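Local structure of probable signal peptide protein (Ralstonia solanacearum, 2QGU) at residues Ala38-Ile46 / Leu63-Arg71; Arg117-Pro125 / Val137-Gly145. The protein binds a phospholipid such as phosphatidylethanolamine in an apolar pocket and probably carries phospholipids across the periplasm. The protein carries 13 engineered substitutions. All coordinates share one frame; numbering follows the deposited sequence.

Interaction 1 of 2, residues Ala38-Ile46 / Leu63-Arg71; sequences AVDDVLATI and LVDQKIVPR. With PEF (di-palmitoyl-3-sn-phosphatidylethanolamine), chain B.
Val-42 and Ile-68 meet at the tight side of this helix pair, where Val-42 CG2 lies 3.6 Å from Ile-68 CG1. With CG1 of Val-42 anti to the backbone N (chi1 169°), CG2 is put against Ile-68 and Lys-67 CB. Leu-63 adds both methyls: CD1 slides past Thr-45 CG2 in the opposite direction, and CD2 sits 3.8 Å from Ile-46 CG1, the two side chains crossing at about a right angle. On the pocket side Ile-68 CD1 reaches to 3.8 Å from C39 of the phospholipid, and Val-39 and Val-64 also touch its acyl chains. Helices 38-46 and 63-67, running roughly antiparallel at 139°, thus form part of the lipid-pocket wall of this MlaC-family protein.

The outer side is polar and water-bridged. Lys-67 bends at chi2 (-56°) and passes across Asp-41, its CD 3.3 Å from OD2, yet NZ stays 4.3 Å from OD1, beyond salt-bridge range. Two waters join the segments instead: one donates to Asp-41 OD2 and Lys-67 O, the other donates to Asp-41 OD1 and accepts from Lys-67 NZ. With no direct hydrogen bond between the segments, cohesion rests on apolar packing that continues into the lipid tails, while the charged groups meet through water.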
loop_
_atom_site.group_PDB
_atom_site.type_symbol
_atom_site.label_atom_id
_atom_site.label_comp_id
_atom_site.label_asym_id
_atom_site.label_seq_id
_atom_site.Cartn_x
_atom_site.Cartn_y
_atom_site.Cartn_z
ATOM N N ALA A 38 3.731 -1.516 -12.954
ATOM C CA ALA A 38 4.025 -2.003 -11.607
ATOM C C ALA A 38 3.156 -3.201 -11.220
ATOM O O ALA A 38 3.657 -4.205 -10.718
ATOM C CB ALA A 38 3.868 -0.883 -10.589
ATOM N N VAL A 39 1.855 -3.099 -11.466
ATOM C CA VAL A 39 0.938 -4.185 -11.124
ATOM C C VAL A 39 1.237 -5.438 -11.953
ATOM O O VAL A 39 1.216 -6.552 -11.423
ATOM C CB VAL A 39 -0.536 -3.744 -11.237
ATOM C CG1 VAL A 39 -1.475 -4.932 -11.056
ATOM C CG2 VAL A 39 -0.838 -2.673 -10.199
ATOM N N ASP A 40 1.531 -5.259 -13.238
ATOM C CA ASP A 40 1.918 -6.387 -14.094
ATOM C C ASP A 40 3.182 -7.058 -13.581
ATOM O O ASP A 40 3.306 -8.280 -13.625
ATOM C CB ASP A 40 2.162 -5.934 -15.533
ATOM C CG ASP A 40 0.883 -5.650 -16.291
ATOM O OD1 ASP A 40 -0.197 -6.121 -15.868
ATOM O OD2 ASP A 40 0.976 -4.957 -17.330
ATOM N N ASP A 41 4.122 -6.247 -13.111
ATOM C CA ASP A 41 5.376 -6.745 -12.560
ATOM C C ASP A 41 5.117 -7.594 -11.315
ATOM O O ASP A 41 5.647 -8.697 -11.192
ATOM C CB ASP A 41 6.295 -5.562 -12.255
ATOM C CG ASP A 41 7.737 -5.960 -12.056
ATOM O OD1 ASP A 41 8.117 -7.097 -12.408
ATOM O OD2 ASP A 41 8.496 -5.115 -11.548
ATOM N N VAL A 42 4.281 -7.086 -10.412
ATOM C CA VAL A 42 3.875 -7.832 -9.225
ATOM C C VAL A 42 3.244 -9.172 -9.609
ATOM O O VAL A 42 3.669 -10.223 -9.115
ATOM C CB VAL A 42 2.915 -6.999 -8.338
ATOM C CG1 VAL A 42 2.277 -7.859 -7.231
ATOM C CG2 VAL A 42 3.659 -5.815 -7.736
ATOM N N LEU A 43 2.256 -9.138 -10.503
ATOM C CA LEU A 43 1.531 -10.351 -10.895
ATOM C C LEU A 43 2.455 -11.380 -11.553
ATOM O O LEU A 43 2.423 -12.557 -11.198
ATOM C CB LEU A 43 0.335 -10.019 -11.800
ATOM C CG LEU A 43 -0.826 -9.264 -11.147
ATOM C CD1 LEU A 43 -1.827 -8.832 -12.195
ATOM C CD2 LEU A 43 -1.516 -10.113 -10.070
ATOM N N ALA A 44 3.284 -10.926 -12.489
ATOM C CA ALA A 44 4.207 -11.822 -13.201
ATOM C C ALA A 44 5.223 -12.452 -12.258
ATOM O O ALA A 44 5.542 -13.638 -12.381
ATOM C CB ALA A 44 4.921 -11.083 -14.318
ATOM N N THR A 45 5.736 -11.657 -11.322
ATOM C CA THR A 45 6.702 -12.154 -10.344
ATOM C C THR A 45 6.106 -13.257 -9.467
ATOM O O THR A 45 6.720 -14.318 -9.295
ATOM C CB THR A 45 7.270 -11.005 -9.484
ATOM O OG1 THR A 45 7.840 -10.007 -10.339
ATOM C CG2 THR A 45 8.345 -11.518 -8.522
ATOM N N ILE A 46 4.902 -13.028 -8.944
ATOM C CA ILE A 46 4.213 -14.047 -8.145
ATOM C C ILE A 46 3.990 -15.331 -8.954
ATOM O O ILE A 46 4.277 -16.435 -8.477
ATOM C CB ILE A 46 2.857 -13.532 -7.581
ATOM C CG1 ILE A 46 3.075 -12.336 -6.647
ATOM C CG2 ILE A 46 2.129 -14.658 -6.842
ATOM C CD1 ILE A 46 1.803 -11.564 -6.323
ATOM N N LEU A 63 9.340 -9.044 -2.532
ATOM C CA LEU A 63 8.477 -8.662 -3.661
ATOM C C LEU A 63 8.012 -7.219 -3.546
ATOM O O LEU A 63 8.085 -6.450 -4.511
ATOM C CB LEU A 63 7.259 -9.593 -3.752
ATOM C CG LEU A 63 6.095 -9.221 -4.686
ATOM C CD1 LEU A 63 6.414 -9.555 -6.130
ATOM C CD2 LEU A 63 4.824 -9.934 -4.267
ATOM N N VAL A 64 7.538 -6.850 -2.361
ATOM C CA VAL A 64 7.054 -5.494 -2.126
ATOM C C VAL A 64 8.195 -4.486 -2.256
ATOM O O VAL A 64 8.053 -3.464 -2.925
ATOM C CB VAL A 64 6.325 -5.376 -0.766
ATOM C CG1 VAL A 64 6.002 -3.917 -0.452
ATOM C CG2 VAL A 64 5.044 -6.210 -0.781
ATOM N N ASP A 65 9.336 -4.786 -1.640
ATOM C CA ASP A 65 10.491 -3.895 -1.707
ATOM C C ASP A 65 11.009 -3.689 -3.123
ATOM O O ASP A 65 11.396 -2.580 -3.490
ATOM C CB ASP A 65 11.615 -4.414 -0.816
ATOM C CG ASP A 65 11.383 -4.104 0.638
ATOM O OD1 ASP A 65 10.549 -3.219 0.924
ATOM O OD2 ASP A 65 12.040 -4.734 1.490
ATOM N N GLN A 66 11.010 -4.750 -3.920
ATOM C CA GLN A 66 11.597 -4.678 -5.255
ATOM C C GLN A 66 10.621 -4.210 -6.327
ATOM O O GLN A 66 11.013 -3.524 -7.274
ATOM C CB GLN A 66 12.175 -6.034 -5.655
ATOM C CG GLN A 66 13.341 -6.503 -4.800
ATOM C CD GLN A 66 13.562 -7.998 -4.910
ATOM O OE1 GLN A 66 13.108 -8.642 -5.861
ATOM N NE2 GLN A 66 14.256 -8.564 -3.926
ATOM N N LYS A 67 9.353 -4.592 -6.192
ATOM C CA LYS A 67 8.385 -4.392 -7.271
ATOM C C LYS A 67 7.344 -3.313 -6.984
ATOM O O LYS A 67 6.697 -2.829 -7.913
ATOM C CB LYS A 67 7.679 -5.708 -7.632
ATOM C CG LYS A 67 8.597 -6.926 -7.850
ATOM C CD LYS A 67 9.660 -6.690 -8.907
ATOM C CE LYS A 67 10.591 -7.896 -9.002
ATOM N NZ LYS A 67 11.663 -7.701 -10.023
ATOM N N ILE A 68 7.183 -2.933 -5.717
ATOM C CA ILE A 68 6.186 -1.909 -5.358
ATOM C C ILE A 68 6.820 -0.615 -4.853
ATOM O O ILE A 68 6.521 0.469 -5.368
ATOM C CB ILE A 68 5.131 -2.451 -4.366
ATOM C CG1 ILE A 68 4.336 -3.580 -5.028
ATOM C CG2 ILE A 68 4.171 -1.336 -3.909
ATOM C CD1 ILE A 68 3.424 -4.339 -4.075
ATOM N N VAL A 69 7.702 -0.736 -3.864
ATOM C CA VAL A 69 8.353 0.419 -3.227
ATOM C C VAL A 69 8.961 1.445 -4.212
ATOM O O VAL A 69 8.732 2.651 -4.044
ATOM C CB VAL A 69 9.372 -0.037 -2.132
ATOM C CG1 VAL A 69 10.299 1.100 -1.709
ATOM C CG2 VAL A 69 8.630 -0.577 -0.932
ATOM N N PRO A 70 9.718 0.986 -5.236
ATOM C CA PRO A 70 10.279 1.963 -6.184
ATOM C C PRO A 70 9.231 2.777 -6.961
ATOM O O PRO A 70 9.570 3.805 -7.557
ATOM C CB PRO A 70 11.092 1.091 -7.151
ATOM C CG PRO A 70 11.364 -0.171 -6.397
ATOM C CD PRO A 70 10.132 -0.388 -5.584
ATOM N N ARG A 71 7.979 2.317 -6.957
ATOM C CA ARG A 71 6.899 3.001 -7.665
ATOM C C ARG A 71 5.886 3.621 -6.709
ATOM O O ARG A 71 4.804 4.026 -7.128
ATOM C CB ARG A 71 6.183 2.038 -8.618
ATOM C CG ARG A 71 7.095 1.366 -9.633
ATOM C CD ARG A 71 7.773 2.374 -10.542
ATOM N NE ARG A 71 8.749 1.729 -11.412
ATOM C CZ ARG A 71 9.632 2.385 -12.159
ATOM N NH1 ARG A 71 9.665 3.714 -12.143
ATOM N NH2 ARG A 71 10.484 1.713 -12.922
HETATM C C2 PEF B . -8.399 -11.136 -2.744
HETATM C C1 PEF B . -9.581 -12.042 -2.402
HETATM N N PEF B . -11.113 -16.544 1.154
HETATM C C3 PEF B . -7.893 -11.473 -4.132
HETATM C C4 PEF B . -10.518 -14.278 0.440
HETATM C C5 PEF B . -11.373 -15.116 1.387
HETATM C C10 PEF B . -8.359 -9.111 -1.580
HETATM C C11 PEF B . -8.461 -7.592 -1.545
HETATM C C12 PEF B . -7.489 -6.980 -2.553
HETATM C C13 PEF B . -6.062 -7.161 -2.046
HETATM C C14 PEF B . -5.075 -6.334 -2.849
HETATM C C15 PEF B . -3.676 -6.491 -2.259
HETATM C C16 PEF B . -2.730 -5.438 -2.830
HETATM C C17 PEF B . -1.425 -5.389 -2.043
HETATM C C18 PEF B . -1.538 -4.426 -0.859
HETATM C C19 PEF B . -0.271 -3.588 -0.721
HETATM C C20 PEF B . 0.779 -4.325 0.116
HETATM C C21 PEF B . 2.074 -3.520 0.195
HETATM C C22 PEF B . 1.938 -2.368 1.190
HETATM C C23 PEF B . 3.291 -1.711 1.459
HETATM C C24 PEF B . 3.493 -0.480 0.577
HETATM C C25 PEF B . 4.977 -0.156 0.423
HETATM C C30 PEF B . -6.447 -10.719 -5.787
HETATM C C31 PEF B . -5.397 -10.022 -6.406
HETATM C C32 PEF B . -4.495 -9.373 -5.572
HETATM C C33 PEF B . -3.259 -8.907 -6.367
HETATM C C34 PEF B . -3.278 -7.400 -6.670
HETATM C C35 PEF B . -1.861 -6.803 -6.767
HETATM C C36 PEF B . -1.887 -5.409 -6.660
HETATM C C37 PEF B . -0.613 -4.840 -6.563
HETATM C C38 PEF B . -0.700 -3.447 -6.459
HETATM C C39 PEF B . 0.656 -2.779 -6.193
HETATM C C40 PEF B . 0.502 -1.294 -5.811
HETATM C C41 PEF B . 0.297 -1.113 -4.295
HETATM C C42 PEF B . 0.666 0.302 -3.835
HETATM C C43 PEF B . 0.048 0.625 -2.467
HETATM C C44 PEF B . 0.508 1.993 -1.950
HETATM C C45 PEF B . -0.113 2.316 -0.589
HETATM O O4 PEF B . -7.870 -9.715 -0.620
HETATM O O5 PEF B . -7.238 -11.284 -6.536
HETATM O O2 PEF B . -8.812 -9.758 -2.694
HETATM O O3 PEF B . -6.643 -10.800 -4.430
HETATM O O1P PEF B . -10.889 -14.673 -3.372
HETATM O O2P PEF B . -9.257 -15.802 -1.758
HETATM O O3P PEF B . -9.099 -13.361 -2.132
HETATM O O4P PEF B . -11.067 -14.342 -0.889
HETATM P P PEF B . -10.078 -14.634 -2.130
HETATM O O HOH W 1 7.680 -2.674 -10.451
HETATM O O HOH W 2 10.650 -8.046 -12.599
#

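Interaction 2 of 2, residues Arg117-Pro125 / Val137-Gly145. Engineered in segment 117-125: Ala-122 (natural residue Ser). With PEF (di-palmitoyl-3-sn-phosphatidylethanolamine), chain B.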
loop_
_atom_site.group_PDB
_atom_site.type_symbol
_atom_site.label_atom_id
_atom_site.label_comp_id
_atom_site.label_asym_id
_atom_site.label_seq_id
_atom_site.Cartn_x
_atom_site.Cartn_y
_atom_site.Cartn_z
ATOM N N ARG A 117 -2.936 -16.661 -8.964
ATOM C CA ARG A 117 -2.667 -17.717 -9.942
ATOM C C ARG A 117 -2.894 -17.210 -11.364
ATOM O O ARG A 117 -1.966 -17.164 -12.171
ATOM C CB ARG A 117 -3.547 -18.954 -9.685
ATOM C CG ARG A 117 -3.335 -19.661 -8.347
ATOM C CD ARG A 117 -1.972 -20.334 -8.243
ATOM N NE ARG A 117 -1.832 -21.062 -6.984
ATOM C CZ ARG A 117 -1.416 -20.527 -5.839
ATOM N NH1 ARG A 117 -1.094 -19.238 -5.765
ATOM N NH2 ARG A 117 -1.325 -21.290 -4.755
ATOM N N ASN A 118 -4.132 -16.824 -11.663
ATOM C CA ASN A 118 -4.519 -16.482 -13.027
ATOM C C ASN A 118 -5.058 -15.061 -13.202
ATOM O O ASN A 118 -5.538 -14.701 -14.283
ATOM C CB ASN A 118 -5.552 -17.487 -13.551
ATOM C CG ASN A 118 -5.082 -18.928 -13.456
ATOM O OD1 ASN A 118 -5.785 -19.784 -12.918
ATOM N ND2 ASN A 118 -3.889 -19.200 -13.964
ATOM N N GLN A 119 -4.975 -14.254 -12.144
ATOM C CA GLN A 119 -5.557 -12.911 -12.159
ATOM C C GLN A 119 -5.012 -12.053 -13.279
ATOM O O GLN A 119 -3.810 -12.034 -13.532
ATOM C CB GLN A 119 -5.322 -12.188 -10.834
ATOM C CG GLN A 119 -6.239 -12.627 -9.715
ATOM C CD GLN A 119 -5.724 -13.838 -8.970
ATOM O OE1 GLN A 119 -4.740 -14.469 -9.374
ATOM N NE2 GLN A 119 -6.388 -14.172 -7.874
ATOM N N THR A 120 -5.926 -11.350 -13.943
ATOM C CA THR A 120 -5.592 -10.340 -14.929
ATOM C C THR A 120 -6.267 -9.039 -14.501
ATOM O O THR A 120 -7.184 -9.053 -13.682
ATOM C CB THR A 120 -6.080 -10.734 -16.337
ATOM O OG1 THR A 120 -7.493 -10.955 -16.308
ATOM C CG2 THR A 120 -5.361 -11.996 -16.843
ATOM N N VAL A 121 -5.819 -7.922 -15.062
ATOM C CA VAL A 121 -6.344 -6.614 -14.669
ATOM C C VAL A 121 -6.693 -5.759 -15.884
ATOM O O VAL A 121 -5.929 -5.693 -16.854
ATOM C CB VAL A 121 -5.370 -5.876 -13.701
ATOM C CG1 VAL A 121 -3.970 -5.783 -14.293
ATOM C CG2 VAL A 121 -5.897 -4.500 -13.314
ATOM N N ALA A 122 -7.864 -5.131 -15.821
ATOM C CA ALA A 122 -8.326 -4.217 -16.850
ATOM C C ALA A 122 -8.387 -2.831 -16.229
ATOM O O ALA A 122 -8.806 -2.676 -15.074
ATOM C CB ALA A 122 -9.690 -4.634 -17.345
ATOM N N TYR A 123 -7.950 -1.833 -16.989
ATOM C CA TYR A 123 -7.978 -0.449 -16.532
ATOM C C TYR A 123 -9.177 0.297 -17.085
ATOM O O TYR A 123 -9.540 0.151 -18.259
ATOM C CB TYR A 123 -6.637 0.262 -16.825
ATOM C CG TYR A 123 -5.576 -0.318 -15.932
ATOM C CD1 TYR A 123 -5.306 0.240 -14.685
ATOM C CD2 TYR A 123 -4.917 -1.496 -16.284
ATOM C CE1 TYR A 123 -4.374 -0.328 -13.827
ATOM C CE2 TYR A 123 -3.992 -2.080 -15.427
ATOM C CZ TYR A 123 -3.726 -1.492 -14.205
ATOM O OH TYR A 123 -2.811 -2.087 -13.362
ATOM N N LYS A 124 -9.807 1.070 -16.210
ATOM C CA LYS A 124 -10.889 1.955 -16.603
ATOM C C LYS A 124 -10.273 3.211 -17.238
ATOM O O LYS A 124 -9.064 3.448 -17.107
ATOM C CB LYS A 124 -11.756 2.291 -15.386
ATOM C CG LYS A 124 -12.503 1.075 -14.827
ATOM C CD LYS A 124 -13.246 1.429 -13.555
ATOM C CE LYS A 124 -13.986 0.209 -13.030
ATOM N NZ LYS A 124 -14.722 0.537 -11.778
ATOM N N PRO A 125 -11.087 4.013 -17.946
ATOM C CA PRO A 125 -10.522 5.212 -18.565
ATOM C C PRO A 125 -9.810 6.099 -17.550
ATOM O O PRO A 125 -10.285 6.267 -16.421
ATOM C CB PRO A 125 -11.758 5.939 -19.106
ATOM C CG PRO A 125 -12.752 4.844 -19.349
ATOM C CD PRO A 125 -12.531 3.880 -18.230
ATOM N N VAL A 137 -6.078 6.400 -10.663
ATOM C CA VAL A 137 -6.108 5.355 -11.688
ATOM C C VAL A 137 -7.031 4.251 -11.186
ATOM O O VAL A 137 -6.860 3.756 -10.067
ATOM C CB VAL A 137 -4.689 4.793 -11.953
ATOM C CG1 VAL A 137 -4.733 3.568 -12.868
ATOM C CG2 VAL A 137 -3.780 5.879 -12.531
ATOM N N ARG A 138 -8.020 3.888 -12.000
ATOM C CA ARG A 138 -9.021 2.911 -11.589
ATOM C C ARG A 138 -8.886 1.621 -12.384
ATOM O O ARG A 138 -8.619 1.640 -13.587
ATOM C CB ARG A 138 -10.432 3.485 -11.738
ATOM C CG ARG A 138 -10.654 4.810 -10.991
ATOM C CD ARG A 138 -12.133 5.167 -10.923
ATOM N NE ARG A 138 -12.855 4.203 -10.093
ATOM C CZ ARG A 138 -14.127 3.858 -10.255
ATOM N NH1 ARG A 138 -14.856 4.372 -11.240
ATOM N NH2 ARG A 138 -14.665 2.963 -9.441
ATOM N N SER A 139 -9.073 0.490 -11.708
ATOM C CA SER A 139 -8.879 -0.807 -12.345
ATOM C C SER A 139 -9.788 -1.876 -11.750
ATOM O O SER A 139 -10.360 -1.698 -10.668
ATOM C CB SER A 139 -7.413 -1.252 -12.234
ATOM O OG SER A 139 -7.134 -1.839 -10.968
ATOM N N THR A 140 -9.908 -2.984 -12.481
ATOM C CA THR A 140 -10.669 -4.145 -12.039
ATOM C C THR A 140 -9.819 -5.390 -12.249
ATOM O O THR A 140 -9.397 -5.684 -13.376
ATOM C CB THR A 140 -11.983 -4.313 -12.846
ATOM O OG1 THR A 140 -12.724 -3.084 -12.871
ATOM C CG2 THR A 140 -12.838 -5.411 -12.239
ATOM N N VAL A 141 -9.565 -6.111 -11.166
ATOM C CA VAL A 141 -8.864 -7.388 -11.221
ATOM C C VAL A 141 -9.907 -8.482 -11.442
ATOM O O VAL A 141 -10.940 -8.499 -10.762
ATOM C CB VAL A 141 -8.097 -7.665 -9.904
ATOM C CG1 VAL A 141 -7.395 -9.019 -9.948
ATOM C CG2 VAL A 141 -7.087 -6.558 -9.635
ATOM N N ASN A 142 -9.651 -9.378 -12.395
ATOM C CA ASN A 142 -10.465 -10.582 -12.509
ATOM C C ASN A 142 -9.954 -11.626 -11.522
ATOM O O ASN A 142 -8.903 -12.231 -11.735
ATOM C CB ASN A 142 -10.451 -11.152 -13.930
ATOM C CG ASN A 142 -11.220 -12.454 -14.026
ATOM O OD1 ASN A 142 -12.149 -12.692 -13.251
ATOM N ND2 ASN A 142 -10.830 -13.313 -14.963
ATOM N N ASN A 143 -10.695 -11.805 -10.431
ATOM C CA ASN A 143 -10.336 -12.757 -9.390
ATOM C C ASN A 143 -11.177 -14.016 -9.506
ATOM O O ASN A 143 -12.206 -14.145 -8.843
ATOM C CB ASN A 143 -10.524 -12.123 -8.003
ATOM C CG ASN A 143 -10.147 -13.067 -6.873
ATOM O OD1 ASN A 143 -9.157 -13.790 -6.959
ATOM N ND2 ASN A 143 -10.944 -13.067 -5.804
ATOM N N ASN A 144 -10.730 -14.944 -10.354
ATOM C CA ASN A 144 -11.452 -16.203 -10.592
ATOM C C ASN A 144 -12.925 -15.937 -10.940
ATOM O O ASN A 144 -13.825 -16.635 -10.462
ATOM C CB ASN A 144 -11.345 -17.153 -9.380
ATOM C CG ASN A 144 -9.911 -17.353 -8.897
ATOM O OD1 ASN A 144 -9.580 -17.043 -7.747
ATOM N ND2 ASN A 144 -9.058 -17.877 -9.770
ATOM N N GLY A 145 -13.155 -14.905 -11.751
ATOM C CA GLY A 145 -14.505 -14.556 -12.192
ATOM C C GLY A 145 -15.194 -13.453 -11.410
ATOM O O GLY A 145 -16.247 -12.954 -11.832
HETATM C C2 PEF B . -8.399 -11.136 -2.744
HETATM C C1 PEF B . -9.581 -12.042 -2.402
HETATM N N PEF B . -11.113 -16.544 1.154
HETATM C C3 PEF B . -7.893 -11.473 -4.132
HETATM C C4 PEF B . -10.518 -14.278 0.440
HETATM C C5 PEF B . -11.373 -15.116 1.387
HETATM C C10 PEF B . -8.359 -9.111 -1.580
HETATM C C11 PEF B . -8.461 -7.592 -1.545
HETATM C C12 PEF B . -7.489 -6.980 -2.553
HETATM C C13 PEF B . -6.062 -7.161 -2.046
HETATM C C14 PEF B . -5.075 -6.334 -2.849
HETATM C C15 PEF B . -3.676 -6.491 -2.259
HETATM C C16 PEF B . -2.730 -5.438 -2.830
HETATM C C17 PEF B . -1.425 -5.389 -2.043
HETATM C C18 PEF B . -1.538 -4.426 -0.859
HETATM C C19 PEF B . -0.271 -3.588 -0.721
HETATM C C20 PEF B . 0.779 -4.325 0.116
HETATM C C21 PEF B . 2.074 -3.520 0.195
HETATM C C22 PEF B . 1.938 -2.368 1.190
HETATM C C23 PEF B . 3.291 -1.711 1.459
HETATM C C24 PEF B . 3.493 -0.480 0.577
HETATM C C25 PEF B . 4.977 -0.156 0.423
HETATM C C30 PEF B . -6.447 -10.719 -5.787
HETATM C C31 PEF B . -5.397 -10.022 -6.406
HETATM C C32 PEF B . -4.495 -9.373 -5.572
HETATM C C33 PEF B . -3.259 -8.907 -6.367
HETATM C C34 PEF B . -3.278 -7.400 -6.670
HETATM C C35 PEF B . -1.861 -6.803 -6.767
HETATM C C36 PEF B . -1.887 -5.409 -6.660
HETATM C C37 PEF B . -0.613 -4.840 -6.563
HETATM C C38 PEF B . -0.700 -3.447 -6.459
HETATM C C39 PEF B . 0.656 -2.779 -6.193
HETATM C C40 PEF B . 0.502 -1.294 -5.811
HETATM C C41 PEF B . 0.297 -1.113 -4.295
HETATM C C42 PEF B . 0.666 0.302 -3.835
HETATM C C43 PEF B . 0.048 0.625 -2.467
HETATM C C44 PEF B . 0.508 1.993 -1.950
HETATM C C45 PEF B . -0.113 2.316 -0.589
HETATM O O4 PEF B . -7.870 -9.715 -0.620
HETATM O O5 PEF B . -7.238 -11.284 -6.536
HETATM O O2 PEF B . -8.812 -9.758 -2.694
HETATM O O3 PEF B . -6.643 -10.800 -4.430
HETATM O O1P PEF B . -10.889 -14.673 -3.372
HETATM O O2P PEF B . -9.257 -15.802 -1.758
HETATM O O3P PEF B . -9.099 -13.361 -2.132
HETATM O O4P PEF B . -11.067 -14.342 -0.889
HETATM P P PEF B . -10.078 -14.634 -2.130
HETATM O O HOH W 3 -7.850 -13.449 -15.238
HETATM O O HOH W 4 -4.503 -2.769 -10.715
HETATM O O HOH W 5 -12.387 0.349 -10.029
HETATM O O HOH W 6 -13.928 -2.304 -10.627
HETATM O O HOH W 7 -8.157 5.319 -14.495
#
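Gln-119 reaches across to Asn-143 beside the lipid head group, and its side chain can be followed outward atom by atom. CB packs 3.9 Å from Val-141 CG1; CG lies against Asn-142 O at 3.4 Å; the bend at chi2 (86°) then turns the amide toward the ligand. At the tip, NE2 donates to Asn-143 OD1 (2.9 Å, 143° at the hydrogen) and weakly to the ester carbonyl oxygen O5 of the phospholipid, while OE1 takes the backbone N-H of Arg-117. The two amides lie nearly coplanar, 11° apart. Asn-143 ND2 gives a straighter bond to phosphate oxygen O1P (2.9 Å) and another to Glu-146; bonds from both ends of the Asn-143 amide, to Gln-119 on one side and to O1P and Glu-146 on the other, would hold its rotation.

These side chains stand at one end of an antiparallel beta hairpin, strands 120-123 and 134-143, at the edge of the five-stranded sheet of this MlaC protein. Ala-122, an engineered residue, and Thr-140 form a hydrogen-bonded pair, flanked by the non-hydrogen-bonded pairs Val-121 with Val-141 and Tyr-123 with Ser-139.

On the face bearing Val-121 and Tyr-123, the tyrosine ring meets Ser-139 CB obliquely, 3.6 Å from CE1, with Val-137 CG1 near CD1. A water donates to both Tyr-123 OH and Ser-139 OG, and Ser-139 OG is also bonded to Leu-150 O. At the far end Lys-124 stretches out over one face of the Arg-138 guanidinium, NZ 3.4 Å from NH2. This like-charged approach is probably eased by Asp-151, which forms a salt bridge with Arg-138 NE, and by two waters that accept from Lys-124 NZ.

How the interactions relate
Interactions 1 and 2, centres 16 Å apart, follow one another along the chain and touch different parts of the same phospholipid. The segments of interaction 1 supply Val-39, Val-64, Ile-68 and Val-69 to the acyl chains, whereas the hairpin of 117-125 / 137-145 meets the polar end through Gln-119 and Asn-143. They also touch directly: Tyr-123 OH lies 3.5 Å from Val-39 CB, and Leu-43 CD1 is 4.0 Å from Gln-119 O. Val-39 thus bears on both the lipid and the sheet, and Gln-119 reaches toward the lipid with its amide while its carbonyl oxygen takes a hydrogen bond from Lys-47 of helix 31-47.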